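Local structure of fiber protein (Human adenovirus 16, 3CNC) at residues A[71-84]-A[196-208]. The protein forms the trimeric knob at the tip of the adenovirus fiber, which attaches the virus to host cells, probably by binding the receptor CD46. Sequence-based numbering, arbitrary orientation.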
loop_
_atom_site.group_PDB
_atom_site.type_symbol
_atom_site.label_atom_id
_atom_site.label_comp_id
_atom_site.label_asym_id
_atom_site.label_seq_id
_atom_site.Cartn_x
_atom_site.Cartn_y
_atom_site.Cartn_z
ATOM N N MET A 71 2.117 17.511 -9.469
ATOM C CA MET A 71 3.037 17.962 -10.513
ATOM C C MET A 71 2.974 19.485 -10.623
ATOM O O MET A 71 1.919 20.046 -10.920
ATOM C CB MET A 71 2.711 17.341 -11.872
ATOM C CG MET A 71 3.798 17.656 -12.897
ATOM S SD MET A 71 3.388 17.284 -14.611
ATOM C CE MET A 71 4.254 15.756 -14.830
ATOM N N GLY A 72 4.101 20.150 -10.374
ATOM C CA GLY A 72 4.151 21.605 -10.443
ATOM C C GLY A 72 3.742 22.197 -11.788
ATOM O O GLY A 72 3.967 21.595 -12.839
ATOM N N ALA A 73 3.137 23.381 -11.755
ATOM C CA ALA A 73 2.696 24.050 -12.976
ATOM C C ALA A 73 2.876 25.582 -12.929
ATOM O O ALA A 73 2.086 26.339 -13.502
ATOM C CB ALA A 73 1.242 23.699 -13.248
ATOM N N SER A 74 3.917 26.033 -12.239
ATOM C CA SER A 74 4.194 27.458 -12.131
ATOM C C SER A 74 5.592 27.685 -11.588
ATOM O O SER A 74 6.163 26.819 -10.908
ATOM C CB SER A 74 3.182 28.148 -11.208
ATOM O OG SER A 74 3.473 27.899 -9.843
ATOM N N GLU A 75 6.137 28.858 -11.885
ATOM C CA GLU A 75 7.472 29.214 -11.425
ATOM C C GLU A 75 7.558 29.098 -9.900
ATOM O O GLU A 75 8.593 28.707 -9.350
ATOM C CB GLU A 75 7.809 30.636 -11.877
ATOM C CG GLU A 75 9.256 31.028 -11.664
ATOM C CD GLU A 75 9.653 32.236 -12.487
ATOM O OE1 GLU A 75 10.820 32.665 -12.381
ATOM O OE2 GLU A 75 8.800 32.752 -13.244
ATOM N N TYR A 76 6.466 29.423 -9.214
ATOM C CA TYR A 76 6.461 29.325 -7.761
ATOM C C TYR A 76 6.627 27.884 -7.292
ATOM O O TYR A 76 7.552 27.579 -6.532
ATOM C CB TYR A 76 5.169 29.896 -7.165
ATOM C CG TYR A 76 5.097 29.694 -5.665
ATOM C CD1 TYR A 76 4.186 28.801 -5.106
ATOM C CD2 TYR A 76 5.979 30.357 -4.808
ATOM C CE1 TYR A 76 4.154 28.570 -3.731
ATOM C CE2 TYR A 76 5.956 30.134 -3.434
ATOM C CZ TYR A 76 5.041 29.239 -2.904
ATOM O OH TYR A 76 5.005 29.013 -1.548
ATOM N N THR A 77 5.731 27.002 -7.737
ATOM C CA THR A 77 5.802 25.601 -7.333
ATOM C C THR A 77 7.094 24.971 -7.826
ATOM O O THR A 77 7.733 24.206 -7.101
ATOM C CB THR A 77 4.611 24.744 -7.885
ATOM O OG1 THR A 77 4.730 24.591 -9.310
ATOM C CG2 THR A 77 3.273 25.394 -7.546
ATOM N N ASN A 78 7.494 25.309 -9.048
ATOM C CA ASN A 78 8.698 24.717 -9.610
ATOM C C ASN A 78 10.000 25.321 -9.099
ATOM O O ASN A 78 11.081 25.026 -9.597
ATOM C CB ASN A 78 8.617 24.743 -11.138
ATOM C CG ASN A 78 7.422 23.939 -11.660
ATOM O OD1 ASN A 78 7.017 22.947 -11.047
ATOM N ND2 ASN A 78 6.860 24.360 -12.788
ATOM N N THR A 79 9.889 26.139 -8.064
ATOM C CA THR A 79 11.056 26.766 -7.471
ATOM C C THR A 79 11.167 26.329 -6.021
ATOM O O THR A 79 12.253 26.344 -5.437
ATOM C CB THR A 79 10.940 28.295 -7.527
ATOM O OG1 THR A 79 10.981 28.718 -8.892
ATOM C CG2 THR A 79 12.077 28.948 -6.767
ATOM N N LEU A 80 10.032 25.926 -5.456
ATOM C CA LEU A 80 9.961 25.497 -4.068
ATOM C C LEU A 80 11.127 24.653 -3.587
ATOM O O LEU A 80 11.529 24.760 -2.428
ATOM C CB LEU A 80 8.663 24.727 -3.823
ATOM C CG LEU A 80 7.380 25.550 -3.760
ATOM C CD1 LEU A 80 6.186 24.620 -3.816
ATOM C CD2 LEU A 80 7.366 26.392 -2.485
ATOM N N PHE A 81 11.681 23.820 -4.463
ATOM C CA PHE A 81 12.778 22.951 -4.057
ATOM C C PHE A 81 14.191 23.499 -4.191
ATOM O O PHE A 81 15.156 22.740 -4.320
ATOM C CB PHE A 81 12.654 21.596 -4.760
ATOM C CG PHE A 81 11.579 20.705 -4.173
ATOM C CD1 PHE A 81 11.322 19.453 -4.715
ATOM C CD2 PHE A 81 10.838 21.113 -3.065
ATOM C CE1 PHE A 81 10.347 18.625 -4.165
ATOM C CE2 PHE A 81 9.860 20.288 -2.511
ATOM C CZ PHE A 81 9.616 19.043 -3.062
ATOM N N LYS A 82 14.315 24.820 -4.154
ATOM C CA LYS A 82 15.623 25.445 -4.202
ATOM C C LYS A 82 15.973 25.694 -2.739
ATOM O O LYS A 82 17.009 26.279 -2.423
ATOM C CB LYS A 82 15.585 26.761 -4.980
ATOM C CG LYS A 82 15.180 26.586 -6.432
ATOM C CD LYS A 82 15.942 27.521 -7.366
ATOM C CE LYS A 82 15.658 28.993 -7.080
ATOM N NZ LYS A 82 16.316 29.880 -8.087
ATOM N N ASN A 83 15.078 25.240 -1.861
ATOM C CA ASN A 83 15.235 25.345 -0.407
ATOM C C ASN A 83 15.373 23.921 0.116
ATOM O O ASN A 83 14.928 22.978 -0.538
ATOM C CB ASN A 83 14.004 25.993 0.224
ATOM C CG ASN A 83 13.664 27.328 -0.399
ATOM O OD1 ASN A 83 14.452 28.271 -0.343
ATOM N ND2 ASN A 83 12.483 27.416 -1.004
ATOM N N ASN A 84 15.973 23.757 1.290
ATOM C CA ASN A 84 16.164 22.421 1.851
ATOM C C ASN A 84 15.062 21.984 2.817
ATOM O O ASN A 84 15.026 20.826 3.238
ATOM C CB ASN A 84 17.511 22.333 2.572
ATOM C CG ASN A 84 17.536 23.136 3.859
ATOM O OD1 ASN A 84 18.233 22.775 4.810
ATOM N ND2 ASN A 84 16.779 24.235 3.895
ATOM N N GLU A 196 19.552 17.978 3.920
ATOM C CA GLU A 196 20.797 18.689 4.179
ATOM C C GLU A 196 20.879 19.927 3.303
ATOM O O GLU A 196 21.025 21.047 3.797
ATOM C CB GLU A 196 21.992 17.781 3.877
ATOM C CG GLU A 196 22.162 16.629 4.849
ATOM C CD GLU A 196 22.743 17.070 6.179
ATOM O OE1 GLU A 196 22.187 18.006 6.796
ATOM O OE2 GLU A 196 23.757 16.479 6.609
ATOM N N GLU A 197 20.784 19.718 1.996
ATOM C CA GLU A 197 20.854 20.825 1.056
ATOM C C GLU A 197 19.766 20.749 0.001
ATOM O O GLU A 197 19.290 19.666 -0.340
ATOM C CB GLU A 197 22.234 20.856 0.403
ATOM C CG GLU A 197 22.736 19.498 -0.035
ATOM C CD GLU A 197 24.237 19.482 -0.240
ATOM O OE1 GLU A 197 24.731 20.237 -1.107
ATOM O OE2 GLU A 197 24.926 18.720 0.472
ATOM N N ALA A 198 19.372 21.913 -0.503
ATOM C CA ALA A 198 18.332 22.003 -1.514
ATOM C C ALA A 198 18.540 20.996 -2.632
ATOM O O ALA A 198 19.668 20.741 -3.051
ATOM C CB ALA A 198 18.283 23.409 -2.094
ATOM N N PRO A 199 17.443 20.384 -3.106
ATOM C CA PRO A 199 17.452 19.391 -4.184
ATOM C C PRO A 199 17.832 20.009 -5.530
ATOM O O PRO A 199 18.570 19.407 -6.307
ATOM C CB PRO A 199 16.016 18.868 -4.179
ATOM C CG PRO A 199 15.644 18.963 -2.741
ATOM C CD PRO A 199 16.162 20.337 -2.379
ATOM N N GLU A 200 17.316 21.204 -5.801
ATOM C CA GLU A 200 17.601 21.886 -7.060
ATOM C C GLU A 200 18.276 23.251 -6.884
ATOM O O GLU A 200 18.505 23.717 -5.764
ATOM C CB GLU A 200 16.316 22.084 -7.874
ATOM C CG GLU A 200 15.557 20.812 -8.259
ATOM C CD GLU A 200 16.399 19.798 -9.020
ATOM O OE1 GLU A 200 17.343 20.191 -9.740
ATOM O OE2 GLU A 200 16.098 18.594 -8.904
ATOM N N THR A 201 18.582 23.876 -8.018
ATOM C CA THR A 201 19.216 25.190 -8.079
ATOM C C THR A 201 18.525 25.967 -9.193
ATOM O O THR A 201 18.587 27.192 -9.251
ATOM C CB THR A 201 20.725 25.064 -8.403
ATOM O OG1 THR A 201 21.459 24.864 -7.191
ATOM C CG2 THR A 201 21.239 26.311 -9.103
ATOM N N THR A 202 17.857 25.229 -10.073
ATOM C CA THR A 202 17.153 25.813 -11.201
ATOM C C THR A 202 15.667 25.570 -11.026
ATOM O O THR A 202 15.257 24.833 -10.134
ATOM C CB THR A 202 17.582 25.141 -12.510
ATOM O OG1 THR A 202 19.002 24.954 -12.501
ATOM C CG2 THR A 202 17.193 26.000 -13.708
ATOM N N GLU A 203 14.858 26.200 -11.866
ATOM C CA GLU A 203 13.424 25.983 -11.811
ATOM C C GLU A 203 13.204 24.626 -12.493
ATOM O O GLU A 203 13.431 24.483 -13.695
ATOM C CB GLU A 203 12.679 27.086 -12.565
ATOM C CG GLU A 203 11.201 26.802 -12.750
ATOM C CD GLU A 203 10.498 27.835 -13.611
ATOM O OE1 GLU A 203 9.313 27.620 -13.954
ATOM O OE2 GLU A 203 11.123 28.866 -13.946
ATOM N N VAL A 204 12.792 23.628 -11.716
ATOM C CA VAL A 204 12.551 22.283 -12.242
ATOM C C VAL A 204 11.149 21.841 -11.842
ATOM O O VAL A 204 10.722 22.085 -10.715
ATOM C CB VAL A 204 13.560 21.265 -11.661
ATOM C CG1 VAL A 204 13.518 19.970 -12.462
ATOM C CG2 VAL A 204 14.959 21.858 -11.665
ATOM N N THR A 205 10.437 21.188 -12.757
ATOM C CA THR A 205 9.082 20.729 -12.459
ATOM C C THR A 205 8.999 19.861 -11.205
ATOM O O THR A 205 9.653 18.824 -11.102
ATOM C CB THR A 205 8.484 19.940 -13.622
ATOM O OG1 THR A 205 8.336 20.805 -14.752
ATOM C CG2 THR A 205 7.111 19.390 -13.233
ATOM N N LEU A 206 8.182 20.300 -10.257
ATOM C CA LEU A 206 7.997 19.592 -8.993
ATOM C C LEU A 206 7.114 18.358 -9.194
ATOM O O LEU A 206 5.948 18.464 -9.574
ATOM C CB LEU A 206 7.377 20.543 -7.959
ATOM C CG LEU A 206 6.791 19.972 -6.667
ATOM C CD1 LEU A 206 7.836 19.179 -5.927
ATOM C CD2 LEU A 206 6.286 21.111 -5.800
ATOM N N ILE A 207 7.693 17.190 -8.940
ATOM C CA ILE A 207 6.988 15.925 -9.095
ATOM C C ILE A 207 7.119 15.070 -7.835
ATOM O O ILE A 207 8.230 14.713 -7.435
ATOM C CB ILE A 207 7.563 15.102 -10.286
ATOM C CG1 ILE A 207 7.435 15.901 -11.587
ATOM C CG2 ILE A 207 6.830 13.753 -10.410
ATOM C CD1 ILE A 207 8.088 15.221 -12.791
ATOM N N THR A 208 5.993 14.765 -7.196
ATOM C CA THR A 208 6.021 13.890 -6.016
ATOM C C THR A 208 5.660 12.522 -6.576
ATOM O O THR A 208 4.714 12.402 -7.359
ATOM C CB THR A 208 4.976 14.298 -4.922
ATOM O OG1 THR A 208 3.653 14.224 -5.460
ATOM C CG2 THR A 208 5.233 15.742 -4.429
#
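Leu-206 is held at both its backbone N and its backbone O: the O takes a short bond from Gly-72 N (2.6 Å), in the carbonyl plane on a lone pair, and the N gives a nearly straight one (166°) to Asn-78 OD1. With CG beside its own backbone N (chi1 -61°), Asn-78 turns its amide back to the 204-206 backbone, and Leu-206 N stands above the plane of this side-chain carbonyl, off its lone pair. Asn-78 O adds a weak bond from Val-204 N. Farther along, Glu-200 N bonds to Phe-81 O at 3.0 Å.

Among apolar groups, the Leu-206 side chain lies beside Phe-81, the two crossing at about a right angle, while Leu-206 CD2 lies 4.0 Å from Leu-80 CD1. In carbon-to-carbonyl contacts, Ala-198 CB rests on Lys-82 O (3.2 Å), and Lys-82 CD passes Thr-201 O. The exposed Glu-75 and Glu-203 hold their carboxylates nearly parallel, Glu-75 OE1 4.1 Å from Glu-203 OE2, probably a mild repulsion.

The contact joins two surface loops of the knob's beta-sandwich, one linking strands 63-72 and 85-94, the other strands 185-194 and 211-216. Phe-81 reaches Leu-168, Leu-193 and, edge-to-face, Tyr-158 of the four-stranded sheet; Met-71 and Ile-207 pack on a neighbouring subunit.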